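Side-chain contacts in putative glucoamylase (Bacteroides uniformis, PDB 4GL3), which is a putative glucoamylase and so probably hydrolyses glycosidic bonds in glucans or related sugars: residues P210-E213 and S214-H217; D16-M19 and T20-K24. One frame throughout, in Å; residues are numbered along the deposited sequence.

Interaction 1: residues P210-E213 and S214-H217; sequences PIAE and SVYH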
ATOM      1  N   PRO A 210       5.025  22.467  -1.304  1.00 21.91           N
ATOM      2  CA  PRO A 210       5.633  21.553  -2.300  1.00 24.22           C
ATOM      3  C   PRO A 210       7.162  21.475  -2.189  1.00 24.98           C
ATOM      4  O   PRO A 210       7.813  22.418  -1.703  1.00 22.23           O
ATOM      5  CB  PRO A 210       5.285  22.197  -3.635  1.00 26.65           C
ATOM      6  CG  PRO A 210       5.199  23.663  -3.313  1.00 27.43           C
ATOM      7  CD  PRO A 210       4.564  23.712  -1.913  1.00 23.75           C
ATOM      8  N   ILE A 211       7.696  20.351  -2.631  1.00 23.30           N
ATOM      9  CA  ILE A 211       9.147  20.157  -2.793  1.00 23.45           C
ATOM     10  C   ILE A 211       9.647  20.719  -4.119  1.00 24.57           C
ATOM     11  O   ILE A 211       8.912  20.805  -5.096  1.00 25.88           O
ATOM     12  CB  ILE A 211       9.541  18.666  -2.643  1.00 20.72           C
ATOM     13  CG1 ILE A 211       8.891  17.820  -3.783  1.00 25.05           C
ATOM     14  CG2 ILE A 211       9.161  18.127  -1.264  1.00 19.88           C
ATOM     15  CD1 ILE A 211       9.465  16.448  -3.939  1.00 22.70           C
ATOM     16  N   ALA A 212      10.914  21.123  -4.141  1.00 28.62           N
ATOM     17  CA  ALA A 212      11.599  21.459  -5.382  1.00 26.34           C
ATOM     18  C   ALA A 212      11.786  20.170  -6.224  1.00 27.91           C
ATOM     19  O   ALA A 212      11.853  19.067  -5.698  1.00 23.10           O
ATOM     20  CB  ALA A 212      12.960  22.148  -5.086  1.00 24.41           C
ATOM     21  N   GLU A 213      11.868  20.317  -7.537  1.00 26.84           N
ATOM     22  CA  GLU A 213      12.080  19.177  -8.432  1.00 30.16           C
ATOM     23  C   GLU A 213      13.363  18.454  -8.128  1.00 30.18           C
ATOM     24  O   GLU A 213      13.421  17.223  -8.227  1.00 26.37           O
ATOM     25  CB  GLU A 213      12.111  19.650  -9.904  1.00 33.09           C
ATOM     26  CG  GLU A 213      10.760  20.175 -10.365  1.00 37.32           C
ATOM     27  CD  GLU A 213      10.865  20.998 -11.634  1.00 51.30           C
ATOM     28  OE1 GLU A 213      11.730  20.638 -12.485  1.00 44.16           O
ATOM     29  OE2 GLU A 213      10.099  21.991 -11.763  1.00 55.54           O
ATOM     30  N   SER A 214      14.390  19.215  -7.775  1.00 25.21           N
ATOM     31  CA  SER A 214      15.693  18.647  -7.480  1.00 26.84           C
ATOM     32  C   SER A 214      15.660  17.662  -6.264  1.00 29.52           C
ATOM     33  O   SER A 214      16.528  16.772  -6.151  1.00 26.53           O
ATOM     34  CB  SER A 214      16.697  19.783  -7.248  1.00 25.77           C
ATOM     35  OG  SER A 214      16.289  20.473  -6.045  1.00 27.15           O
ATOM     36  N   VAL A 215      14.655  17.787  -5.398  1.00 25.33           N
ATOM     37  CA  VAL A 215      14.452  16.870  -4.284  1.00 23.47           C
ATOM     38  C   VAL A 215      14.169  15.467  -4.844  1.00 25.78           C
ATOM     39  O   VAL A 215      14.681  14.460  -4.316  1.00 22.86           O
ATOM     40  CB  VAL A 215      13.336  17.383  -3.320  1.00 24.53           C
ATOM     41  CG1 VAL A 215      12.862  16.342  -2.292  1.00 18.90           C
ATOM     42  CG2 VAL A 215      13.754  18.691  -2.618  1.00 19.76           C
ATOM     43  N   TYR A 216      13.359  15.398  -5.895  1.00 22.96           N
ATOM     44  CA  TYR A 216      13.074  14.121  -6.545  1.00 26.01           C
ATOM     45  C   TYR A 216      14.317  13.604  -7.302  1.00 26.03           C
ATOM     46  O   TYR A 216      14.760  12.476  -7.100  1.00 23.28           O
ATOM     47  CB  TYR A 216      11.914  14.274  -7.540  1.00 27.16           C
ATOM     48  CG  TYR A 216      11.471  13.024  -8.243  1.00 25.50           C
ATOM     49  CD1 TYR A 216      10.948  11.972  -7.541  1.00 25.29           C
ATOM     50  CD2 TYR A 216      11.546  12.917  -9.620  1.00 29.76           C
ATOM     51  CE1 TYR A 216      10.502  10.848  -8.175  1.00 26.01           C
ATOM     52  CE2 TYR A 216      11.125  11.789 -10.266  1.00 27.91           C
ATOM     53  CZ  TYR A 216      10.597  10.752  -9.541  1.00 28.43           C
ATOM     54  OH  TYR A 216      10.160   9.607 -10.188  1.00 26.56           O
ATOM     55  N   HIS A 217      14.862  14.429  -8.187  1.00 25.41           N
ATOM     56  CA  HIS A 217      15.928  13.965  -9.081  1.00 31.98           C
ATOM     57  C   HIS A 217      17.253  13.638  -8.371  1.00 34.73           C
ATOM     58  O   HIS A 217      17.917  12.678  -8.741  1.00 32.02           O
ATOM     59  CB  HIS A 217      16.135  14.961 -10.237  1.00 31.32           C
ATOM     60  CG  HIS A 217      14.930  15.072 -11.111  1.00 35.55           C
ATOM     61  ND1 HIS A 217      14.494  14.023 -11.907  1.00 30.41           N
ATOM     62  CD2 HIS A 217      14.041  16.076 -11.288  1.00 36.26           C
ATOM     63  CE1 HIS A 217      13.404  14.402 -12.554  1.00 34.59           C
ATOM     64  NE2 HIS A 217      13.110  15.643 -12.204  1.00 36.29           N
TER
HETATM   65  O   HOH W   1      11.250  17.468 -13.134  1.00 34.10           O
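I211 and V215 meet where the loop following helix 197-205 turns into the first turn of helix 213-220, so the contact is the N-terminal entry of a short helix. The two side chains cross obliquely: CD1 of I211 lies 3.8 Å from CG1 of V215. I211 reaches there because its CG1 branch sits between the backbone N and the carbonyl carbon (chi1 64°) and its chain then extends toward the helix. Y200 of helix 197-205 touches both residues, which joins this apolar patch to the preceding helix.

Backbone N-H groups of the turn find carbonyl partners at A212 and E213. V215 N donates to A212 O at 3.1 Å, with the donor well above the carbonyl plane, 60° out of it, so the bond does not use a lone pair of that oxygen. E213 O takes the N-H of H217 in its carbonyl plane at 3.1 Å, nearly straight at 167°; Y216 N adds a weak, strongly bent bond to the same oxygen. Farther out, the hydroxyl of S214 bonds to D172, that of Y216 to D266 and H197, and ND1 of H217 to Y268, while the backbone oxygen of I211 accepts from R412. With an alanine in place of V215, the contact of I211 CD1 with the CG1 branch would be lost and a gap would probably open beside Y200.

The E213 carboxylate and the H217 ring, one turn apart, do not meet directly. A water spans them instead: it donates to E213 OE1 over a long 3.3 Å and lies in the plane of the imidazole, at its edge, 2.8 Å from H217 NE2.

Interaction 2: residues D16-M19 and T20-K24; sequences DELM and TLVQK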
ATOM      1  N   ASP A  16     -14.467 -14.622 -11.703  1.00 39.77           N
ATOM      2  CA  ASP A  16     -15.193 -13.456 -11.169  1.00 40.75           C
ATOM      3  C   ASP A  16     -15.768 -13.741  -9.767  1.00 40.56           C
ATOM      4  O   ASP A  16     -15.687 -12.888  -8.879  1.00 37.63           O
ATOM      5  CB  ASP A  16     -16.302 -13.010 -12.129  1.00 44.26           C
ATOM      6  CG  ASP A  16     -15.765 -12.188 -13.297  1.00 50.03           C
ATOM      7  OD1 ASP A  16     -15.114 -11.153 -13.068  1.00 56.93           O
ATOM      8  OD2 ASP A  16     -16.001 -12.572 -14.449  1.00 62.73           O
ATOM      9  N   GLU A  17     -16.337 -14.936  -9.574  1.00 41.42           N
ATOM     10  CA  GLU A  17     -16.845 -15.347  -8.255  1.00 41.07           C
ATOM     11  C   GLU A  17     -15.769 -15.432  -7.161  1.00 38.10           C
ATOM     12  O   GLU A  17     -15.980 -14.999  -6.017  1.00 35.64           O
ATOM     13  CB  GLU A  17     -17.563 -16.695  -8.365  1.00 43.16           C
ATOM     14  CG  GLU A  17     -18.867 -16.585  -9.105  1.00 44.91           C
ATOM     15  CD  GLU A  17     -19.482 -17.944  -9.444  1.00 52.57           C
ATOM     16  OE1 GLU A  17     -18.778 -18.986  -9.478  1.00 49.57           O
ATOM     17  OE2 GLU A  17     -20.692 -17.951  -9.711  1.00 54.37           O
ATOM     18  N   LEU A  18     -14.631 -16.000  -7.533  1.00 38.33           N
ATOM     19  CA  LEU A  18     -13.495 -16.129  -6.650  1.00 37.95           C
ATOM     20  C   LEU A  18     -12.988 -14.755  -6.256  1.00 38.66           C
ATOM     21  O   LEU A  18     -12.762 -14.511  -5.068  1.00 34.53           O
ATOM     22  CB  LEU A  18     -12.377 -16.952  -7.314  1.00 39.07           C
ATOM     23  CG  LEU A  18     -11.149 -17.259  -6.449  1.00 39.57           C
ATOM     24  CD1 LEU A  18     -11.587 -17.985  -5.170  1.00 37.51           C
ATOM     25  CD2 LEU A  18     -10.127 -18.055  -7.275  1.00 39.36           C
HETATM   26  N   MSE A  19     -12.820 -13.855  -7.233  1.00 36.21           N
HETATM   27  CA  MSE A  19     -12.328 -12.514  -6.938  1.00 35.66           C
HETATM   28  C   MSE A  19     -13.256 -11.790  -6.006  1.00 32.26           C
HETATM   29  O   MSE A  19     -12.802 -11.179  -5.058  1.00 30.67           O
HETATM   30  CB  MSE A  19     -12.117 -11.693  -8.208  1.00 35.99           C
HETATM   31  CG  MSE A  19     -10.893 -12.140  -8.994  1.00 34.58           C
HETATM   32 SE   MSE A  19     -10.419 -10.968 -10.478  0.75 31.22          SE
HETATM   33  CE  MSE A  19     -11.787 -11.535 -11.731  1.00 32.97           C
ATOM     34  N   THR A  20     -14.552 -11.879  -6.273  1.00 32.84           N
ATOM     35  CA  THR A  20     -15.558 -11.219  -5.483  1.00 36.96           C
ATOM     36  C   THR A  20     -15.576 -11.777  -4.063  1.00 37.77           C
ATOM     37  O   THR A  20     -15.620 -11.005  -3.118  1.00 33.50           O
ATOM     38  CB  THR A  20     -16.949 -11.356  -6.108  1.00 40.12           C
ATOM     39  OG1 THR A  20     -16.933 -10.700  -7.380  1.00 38.23           O
ATOM     40  CG2 THR A  20     -18.053 -10.747  -5.180  1.00 35.86           C
ATOM     41  N   LEU A  21     -15.489 -13.094  -3.914  1.00 35.32           N
ATOM     42  CA  LEU A  21     -15.415 -13.678  -2.562  1.00 35.97           C
ATOM     43  C   LEU A  21     -14.158 -13.193  -1.821  1.00 34.10           C
ATOM     44  O   LEU A  21     -14.231 -12.819  -0.644  1.00 33.89           O
ATOM     45  CB  LEU A  21     -15.477 -15.207  -2.594  1.00 35.25           C
ATOM     46  CG  LEU A  21     -15.392 -15.919  -1.231  1.00 36.83           C
ATOM     47  CD1 LEU A  21     -16.598 -15.546  -0.386  1.00 33.13           C
ATOM     48  CD2 LEU A  21     -15.329 -17.448  -1.401  1.00 36.99           C
ATOM     49  N   VAL A  22     -13.013 -13.155  -2.497  1.00 31.37           N
ATOM     50  CA  VAL A  22     -11.776 -12.722  -1.843  1.00 30.00           C
ATOM     51  C   VAL A  22     -11.913 -11.254  -1.372  1.00 33.15           C
ATOM     52  O   VAL A  22     -11.590 -10.903  -0.226  1.00 30.65           O
ATOM     53  CB  VAL A  22     -10.553 -12.957  -2.757  1.00 30.09           C
ATOM     54  CG1 VAL A  22      -9.286 -12.256  -2.225  1.00 26.93           C
ATOM     55  CG2 VAL A  22     -10.352 -14.460  -2.921  1.00 29.84           C
ATOM     56  N   GLN A  23     -12.466 -10.408  -2.234  1.00 31.16           N
ATOM     57  CA  GLN A  23     -12.669  -9.011  -1.876  1.00 29.39           C
ATOM     58  C   GLN A  23     -13.657  -8.854  -0.718  1.00 28.86           C
ATOM     59  O   GLN A  23     -13.433  -8.070   0.206  1.00 30.45           O
ATOM     60  CB  GLN A  23     -13.181  -8.240  -3.098  1.00 27.30           C
ATOM     61  CG  GLN A  23     -12.176  -8.061  -4.216  1.00 26.77           C
ATOM     62  CD  GLN A  23     -12.756  -7.180  -5.316  1.00 32.42           C
ATOM     63  OE1 GLN A  23     -13.665  -7.622  -6.029  1.00 32.11           O
ATOM     64  NE2 GLN A  23     -12.269  -5.917  -5.430  1.00 27.45           N
ATOM     65  N   LYS A  24     -14.759  -9.586  -0.774  1.00 31.36           N
ATOM     66  CA  LYS A  24     -15.804  -9.491   0.242  1.00 33.37           C
ATOM     67  C   LYS A  24     -15.336  -9.993   1.606  1.00 32.46           C
ATOM     68  O   LYS A  24     -15.628  -9.375   2.608  1.00 29.86           O
ATOM     69  CB  LYS A  24     -17.011 -10.299  -0.190  1.00 36.42           C
ATOM     70  CG  LYS A  24     -18.299 -10.160   0.658  1.00 40.03           C
ATOM     71  CD  LYS A  24     -19.377 -11.051  -0.012  1.00 39.58           C
ATOM     72  CE  LYS A  24     -20.722 -11.045   0.682  1.00 48.79           C
ATOM     73  NZ  LYS A  24     -21.313  -9.690   0.665  1.00 41.58           N
TER
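Helix 15-27 carries this contact in its first turns, where T20 folds its hydroxyl back onto the carbonyl of D16, four residues earlier. OG1 of T20 donates to D16 O at 2.9 Å, and T20 N gives the same oxygen the regular helical bond at 3.0 Å. The two donors approach from opposite faces of the carbonyl plane, tilted 31° and 27° from it, so that one oxygen is gripped by two bonds. The hydroxyl gets there because OG1 stands beside the backbone N, anti to the carbonyl carbon (chi1 -63°), which leaves CG2 anti to the N.

The same i to i+4 backbone bonding continues through L21 N to E17 O, V22 N to L18 O and Q23 N to M19 O. Side chains lean on these carbonyls: CG2 of V22 comes within 3.2 Å of L18 O, and CG of Q23 within 3.3 Å of M19 O. Between apolar ends the touch is looser, with L18 CD1 at 4.4 Å from V22 CG2. L18 faces helix 337-349 through M344 and Y348, whereas V22 rests on I384 and I388 of helix 378-393. M19, present as selenomethionine, packs against both helices, on L341 and Y391.

R392 of helix 378-393 ties the polar side together. It forms a salt bridge with D16 OD1 and hydrogen bonds with T20 OG1 and Q23 OE1, while Q23 NE2 turns to E389 and to the carbonyl of I385. T20 OG1 therefore has partners both within its own helix and across the interface, and the buried Q23 amide is satisfied at both ends. The carboxylate of D16 is likely to offset the charge of R392, while the neutral oxygens of T20 and Q23 add further acceptors for its guanidinium.

Interaction 2 comes first along the chain, on helix 15-27 near the start of the model, and interaction 1 follows almost two hundred residues later, at the beginning of helix 213-220. They share no helix or strand and lie on opposite sides of the chain's centre, their own centres about 41 Å apart and their nearest atoms about 28 Å apart. Each is a local contact within one stretch, and each stretch packs on different neighbours: helices 337-349 and 378-393 beside residues 16-24, helices 197-205 and 404-412 beside residues 210-217. The C-terminal part of the chain thus supplies packing partners at both sites, linking distant regions of this single-chain protein.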